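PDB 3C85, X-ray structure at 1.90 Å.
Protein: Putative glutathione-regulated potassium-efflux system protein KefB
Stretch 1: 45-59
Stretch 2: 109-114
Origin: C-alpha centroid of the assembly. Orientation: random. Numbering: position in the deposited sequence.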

ATOM      1  N   LEU A  45      13.619  -7.279  -5.362  1.00 22.48           N
ATOM      2  CA  LEU A  45      14.734  -7.052  -4.460  1.00 21.88           C
ATOM      3  C   LEU A  45      14.180  -6.558  -3.118  1.00 24.02           C
ATOM      4  O   LEU A  45      13.759  -5.391  -3.005  1.00 24.28           O
ATOM      5  CB  LEU A  45      15.663  -6.011  -5.075  1.00 22.69           C
ATOM      6  CG  LEU A  45      16.264  -6.392  -6.453  1.00 25.02           C
ATOM      7  CD1 LEU A  45      17.150  -5.251  -6.960  1.00 24.95           C
ATOM      8  CD2 LEU A  45      17.083  -7.671  -6.306  1.00 25.39           C
ATOM      9  N   GLY A  46      14.194  -7.418  -2.103  1.00 22.48           N
ATOM     10  CA  GLY A  46      13.680  -7.021  -0.776  1.00 21.91           C
ATOM     11  C   GLY A  46      12.429  -7.841  -0.649  1.00 21.80           C
ATOM     12  O   GLY A  46      11.528  -7.692  -1.472  1.00 21.43           O
HETATM   13  N   MSE A  47      12.380  -8.725   0.351  1.00 21.04           N
HETATM   14  CA  MSE A  47      11.175  -9.524   0.601  1.00 21.73           C
HETATM   15  C   MSE A  47      10.656  -9.322   2.022  1.00 22.33           C
HETATM   16  O   MSE A  47      10.300 -10.293   2.726  1.00 22.66           O
HETATM   17  CB  MSE A  47      11.431 -11.026   0.301  1.00 21.86           C
HETATM   18  CG  MSE A  47      11.602 -11.302  -1.140  1.00 18.19           C
HETATM   19 SE   MSE A  47       9.996 -11.117  -2.213  0.70 20.38          SE
HETATM   20  CE  MSE A  47       8.910 -12.523  -1.381  1.00 21.40           C
ATOM     21  N   GLY A  48      10.632  -8.060   2.440  1.00 22.74           N
ATOM     22  CA  GLY A  48       9.917  -7.616   3.669  1.00 21.34           C
ATOM     23  C   GLY A  48       8.469  -7.626   3.222  1.00 22.64           C
ATOM     24  O   GLY A  48       8.164  -8.239   2.199  1.00 22.79           O
ATOM     25  N   ARG A  49       7.598  -6.943   3.948  1.00 22.08           N
ATOM     26  CA  ARG A  49       6.188  -6.988   3.699  1.00 21.93           C
ATOM     27  C   ARG A  49       5.768  -6.442   2.331  1.00 21.28           C
ATOM     28  O   ARG A  49       4.913  -6.972   1.722  1.00 22.09           O
ATOM     29  CB  ARG A  49       5.415  -6.354   4.857  1.00 22.20           C
ATOM     30  CG  ARG A  49       5.521  -7.131   6.155  1.00 25.56           C
ATOM     31  CD  ARG A  49       4.526  -6.700   7.174  1.00 32.08           C
ATOM     32  NE  ARG A  49       3.235  -7.248   6.867  1.00 37.68           N
ATOM     33  CZ  ARG A  49       2.820  -8.433   7.260  1.00 40.99           C
ATOM     34  NH1 ARG A  49       3.604  -9.183   7.997  1.00 42.93           N
ATOM     35  NH2 ARG A  49       1.628  -8.853   6.929  1.00 40.25           N
ATOM     36  N   ILE A  50       6.425  -5.399   1.866  1.00 20.57           N
ATOM     37  CA  ILE A  50       6.098  -4.884   0.525  1.00 20.62           C
ATOM     38  C   ILE A  50       6.407  -5.919  -0.577  1.00 20.84           C
ATOM     39  O   ILE A  50       5.524  -6.297  -1.414  1.00 19.16           O
ATOM     40  CB  ILE A  50       6.751  -3.516   0.236  1.00 20.74           C
ATOM     41  CG1 ILE A  50       6.263  -2.460   1.240  1.00 20.50           C
ATOM     42  CG2 ILE A  50       6.413  -3.033  -1.198  1.00 21.25           C
ATOM     43  CD1 ILE A  50       6.988  -1.145   1.077  1.00 23.38           C
ATOM     44  N   GLY A  51       7.650  -6.374  -0.595  1.00 20.51           N
ATOM     45  CA  GLY A  51       8.107  -7.337  -1.633  1.00 21.35           C
ATOM     46  C   GLY A  51       7.287  -8.609  -1.610  1.00 21.87           C
ATOM     47  O   GLY A  51       6.966  -9.184  -2.656  1.00 21.77           O
ATOM     48  N   THR A  52       6.907  -9.032  -0.406  1.00 22.88           N
ATOM     49  CA  THR A  52       6.069 -10.231  -0.242  1.00 22.29           C
ATOM     50  C   THR A  52       4.645 -10.034  -0.801  1.00 22.19           C
ATOM     51  O   THR A  52       4.120 -10.908  -1.480  1.00 22.37           O
ATOM     52  CB  THR A  52       6.020 -10.685   1.213  1.00 22.91           C
ATOM     53  OG1 THR A  52       7.360 -10.894   1.692  1.00 23.14           O
ATOM     54  CG2 THR A  52       5.181 -11.988   1.314  1.00 22.62           C
ATOM     55  N   GLY A  53       4.022  -8.880  -0.533  1.00 21.82           N
ATOM     56  CA  GLY A  53       2.732  -8.620  -1.139  1.00 22.43           C
ATOM     57  C   GLY A  53       2.781  -8.554  -2.645  1.00 22.28           C
ATOM     58  O   GLY A  53       1.864  -9.016  -3.329  1.00 23.37           O
ATOM     59  N   ALA A  54       3.839  -7.958  -3.176  1.00 20.73           N
ATOM     60  CA  ALA A  54       4.018  -7.933  -4.625  1.00 21.32           C
ATOM     61  C   ALA A  54       4.214  -9.348  -5.207  1.00 22.43           C
ATOM     62  O   ALA A  54       3.559  -9.753  -6.216  1.00 22.39           O
ATOM     63  CB  ALA A  54       5.223  -6.996  -4.986  1.00 20.64           C
ATOM     64  N   TYR A  55       5.099 -10.106  -4.577  1.00 21.63           N
ATOM     65  CA  TYR A  55       5.370 -11.508  -4.995  1.00 23.32           C
ATOM     66  C   TYR A  55       4.055 -12.288  -5.065  1.00 24.30           C
ATOM     67  O   TYR A  55       3.747 -12.951  -6.061  1.00 24.92           O
ATOM     68  CB  TYR A  55       6.293 -12.185  -3.962  1.00 22.29           C
ATOM     69  CG  TYR A  55       6.721 -13.592  -4.341  1.00 24.14           C
ATOM     70  CD1 TYR A  55       8.008 -13.855  -4.809  1.00 22.01           C
ATOM     71  CD2 TYR A  55       5.800 -14.668  -4.266  1.00 23.08           C
ATOM     72  CE1 TYR A  55       8.374 -15.179  -5.163  1.00 23.70           C
ATOM     73  CE2 TYR A  55       6.141 -15.932  -4.621  1.00 22.04           C
ATOM     74  CZ  TYR A  55       7.409 -16.197  -5.089  1.00 22.95           C
ATOM     75  OH  TYR A  55       7.689 -17.507  -5.429  1.00 23.35           O
ATOM     76  N   ASP A  56       3.267 -12.190  -3.994  1.00 25.29           N
ATOM     77  CA  ASP A  56       2.026 -12.954  -3.889  1.00 25.70           C
ATOM     78  C   ASP A  56       0.949 -12.482  -4.871  1.00 26.86           C
ATOM     79  O   ASP A  56       0.208 -13.297  -5.455  1.00 27.40           O
ATOM     80  CB  ASP A  56       1.536 -12.874  -2.465  1.00 26.38           C
ATOM     81  CG  ASP A  56       2.286 -13.801  -1.550  1.00 27.75           C
ATOM     82  OD1 ASP A  56       3.238 -14.495  -2.003  1.00 27.56           O
ATOM     83  OD2 ASP A  56       1.939 -13.814  -0.358  1.00 30.56           O
ATOM     84  N   GLU A  57       0.854 -11.168  -5.050  1.00 26.37           N
ATOM     85  CA  GLU A  57      -0.053 -10.586  -6.045  1.00 27.88           C
ATOM     86  C   GLU A  57       0.294 -10.998  -7.502  1.00 28.38           C
ATOM     87  O   GLU A  57      -0.583 -11.375  -8.282  1.00 28.64           O
ATOM     88  CB  GLU A  57      -0.079  -9.069  -5.871  1.00 27.87           C
ATOM     89  CG  GLU A  57      -0.924  -8.322  -6.889  1.00 32.97           C
ATOM     90  CD  GLU A  57      -2.405  -8.539  -6.675  1.00 39.40           C
ATOM     91  OE1 GLU A  57      -2.822  -8.904  -5.546  1.00 44.48           O
ATOM     92  OE2 GLU A  57      -3.159  -8.342  -7.638  1.00 43.90           O
ATOM     93  N   LEU A  58       1.567 -10.945  -7.857  1.00 28.67           N
ATOM     94  CA  LEU A  58       2.022 -11.502  -9.143  1.00 30.65           C
ATOM     95  C   LEU A  58       1.780 -13.009  -9.253  1.00 31.94           C
ATOM     96  O   LEU A  58       1.375 -13.488 -10.322  1.00 32.55           O
ATOM     97  CB  LEU A  58       3.521 -11.213  -9.371  1.00 29.45           C
ATOM     98  CG  LEU A  58       3.926  -9.737  -9.490  1.00 30.35           C
ATOM     99  CD1 LEU A  58       5.438  -9.532  -9.360  1.00 27.91           C
ATOM    100  CD2 LEU A  58       3.380  -9.144 -10.803  1.00 29.85           C
ATOM    101  N   ARG A  59       2.066 -13.774  -8.193  1.00 33.56           N
ATOM    102  CA  ARG A  59       1.816 -15.226  -8.258  1.00 36.18           C
ATOM    103  C   ARG A  59       0.334 -15.523  -8.560  1.00 36.43           C
ATOM    104  O   ARG A  59       0.018 -16.411  -9.343  1.00 35.56           O
ATOM    105  CB  ARG A  59       2.256 -15.944  -6.984  1.00 36.35           C
ATOM    106  CG  ARG A  59       1.948 -17.454  -7.009  1.00 38.59           C
ATOM    107  CD  ARG A  59       2.143 -18.134  -5.655  1.00 38.96           C
ATOM    108  NE  ARG A  59       3.559 -18.272  -5.276  0.70 41.55           N
ATOM    109  CZ  ARG A  59       4.331 -19.348  -5.473  0.70 41.38           C
ATOM    110  NH1 ARG A  59       5.601 -19.317  -5.057  1.00 33.55           N
ATOM    111  NH2 ARG A  59       3.857 -20.459  -6.071  1.00 43.69           N
ATOM    112  N   VAL A 109      12.248  -5.717 -12.836  1.00 25.29           N
ATOM    113  CA  VAL A 109      12.837  -5.708 -11.514  1.00 23.81           C
ATOM    114  C   VAL A 109      11.987  -4.786 -10.624  1.00 22.52           C
ATOM    115  O   VAL A 109      11.693  -3.644 -11.021  1.00 22.22           O
ATOM    116  CB  VAL A 109      14.311  -5.233 -11.511  1.00 23.30           C
ATOM    117  CG1 VAL A 109      14.828  -5.215 -10.061  1.00 24.34           C
ATOM    118  CG2 VAL A 109      15.186  -6.120 -12.408  1.00 24.87           C
ATOM    119  N   LEU A 110      11.582  -5.280  -9.441  1.00 21.41           N
ATOM    120  CA  LEU A 110      10.891  -4.455  -8.423  1.00 21.09           C
ATOM    121  C   LEU A 110      11.850  -4.063  -7.308  1.00 21.62           C
ATOM    122  O   LEU A 110      12.456  -4.920  -6.690  1.00 21.53           O
ATOM    123  CB  LEU A 110       9.683  -5.176  -7.823  1.00 21.42           C
ATOM    124  CG  LEU A 110       8.609  -5.592  -8.853  1.00 21.01           C
ATOM    125  CD1 LEU A 110       7.395  -6.184  -8.104  1.00 22.16           C
ATOM    126  CD2 LEU A 110       8.157  -4.405  -9.703  1.00 23.39           C
ATOM    127  N   LEU A 111      12.040  -2.788  -7.090  1.00 20.58           N
ATOM    128  CA  LEU A 111      12.894  -2.324  -6.046  1.00 21.68           C
ATOM    129  C   LEU A 111      12.082  -2.129  -4.746  1.00 21.56           C
ATOM    130  O   LEU A 111      11.356  -1.199  -4.609  1.00 21.60           O
ATOM    131  CB  LEU A 111      13.578  -1.038  -6.453  1.00 21.40           C
ATOM    132  CG  LEU A 111      14.396  -1.022  -7.740  1.00 22.79           C
ATOM    133  CD1 LEU A 111      15.043   0.333  -7.905  1.00 23.03           C
ATOM    134  CD2 LEU A 111      15.379  -2.064  -7.650  1.00 25.10           C
ATOM    135  N   ALA A 112      12.220  -3.062  -3.824  1.00 21.72           N
ATOM    136  CA  ALA A 112      11.413  -3.130  -2.625  1.00 22.10           C
ATOM    137  C   ALA A 112      12.231  -3.300  -1.359  1.00 23.23           C
ATOM    138  O   ALA A 112      11.842  -3.977  -0.460  1.00 23.42           O
ATOM    139  CB  ALA A 112      10.436  -4.179  -2.743  1.00 20.87           C
HETATM  140  N   MSE A 113      13.409  -2.686  -1.355  1.00 20.00           N
HETATM  141  CA  MSE A 113      14.305  -2.751  -0.212  1.00 20.00           C
HETATM  142  C   MSE A 113      13.699  -1.951   0.927  1.00 20.00           C
HETATM  143  O   MSE A 113      12.783  -1.157   0.715  1.00 20.00           O
HETATM  144  CB  MSE A 113      15.682  -2.196  -0.574  1.00 20.00           C
HETATM  145  CG  MSE A 113      16.235  -2.717  -1.891  1.00 20.00           C
HETATM  146 SE   MSE A 113      17.286  -4.344  -1.675  1.00 20.00          SE
HETATM  147  CE  MSE A 113      19.011  -3.674  -2.289  1.00 20.00           C
ATOM    148  N   PRO A 114      14.204  -2.159   2.135  1.00 26.69           N
ATOM    149  CA  PRO A 114      13.654  -1.470   3.283  1.00 27.67           C
ATOM    150  C   PRO A 114      14.279  -0.120   3.545  1.00 28.54           C
ATOM    151  O   PRO A 114      13.753   0.627   4.293  1.00 30.32           O
ATOM    152  CB  PRO A 114      13.957  -2.432   4.424  1.00 28.31           C
ATOM    153  CG  PRO A 114      15.070  -3.095   4.057  1.00 25.83           C
ATOM    154  CD  PRO A 114      15.184  -3.135   2.578  1.00 27.92           C
TER
HETATM  155  O   HOH W   1      10.046  -5.570   0.882  1.00 23.87           O

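Val109 opens the contact modestly: its CG1 lies 3.9 Å from CD1 of Leu45, an apolar touch between neighbouring strands. Leu110 serves strand and helix with different parts: backbone to Leu45, side chain to Ala54 and Leu58. Its carbonyl O accepts a nearly straight hydrogen bond from Leu45 N (2.9 Å, 168°), while its side chain, m at chi1 and t at chi2, reaches the helix, where CD1 lies 3.9 Å from Ala54 CB and 4.1 Å from Leu58 CD1. Ala54 and Leu58 are one helical turn apart, so one methyl meets both. Leu111 pairs with Leu45 in a parallel bridge; their side chains share a face of the sheet, and CD2 of Leu111 comes within 3.7 Å of CD1 of Leu45.

At Ala112 the strand has ended but the pairing continues: Ala112 N donates to Leu45 O at 2.9 Å, with a more bent angle of 140°. Ala112 CB packs 4.1 Å from Gly51 CA, and Ala112 O takes a CA-H...O contact from Gly46 CA at 3.6 Å. Here the rule is smallness at Gly46: a CB there would lie 2.2 Å from Ala112 O, a clash, and its backbone angles alone call for glycine. A water donates to Ala112 O and accepts from Gly51 N, bridging loop and helix. Met113, a selenomethionine, closes the contact with SE 4.1 Å from Leu45 CB.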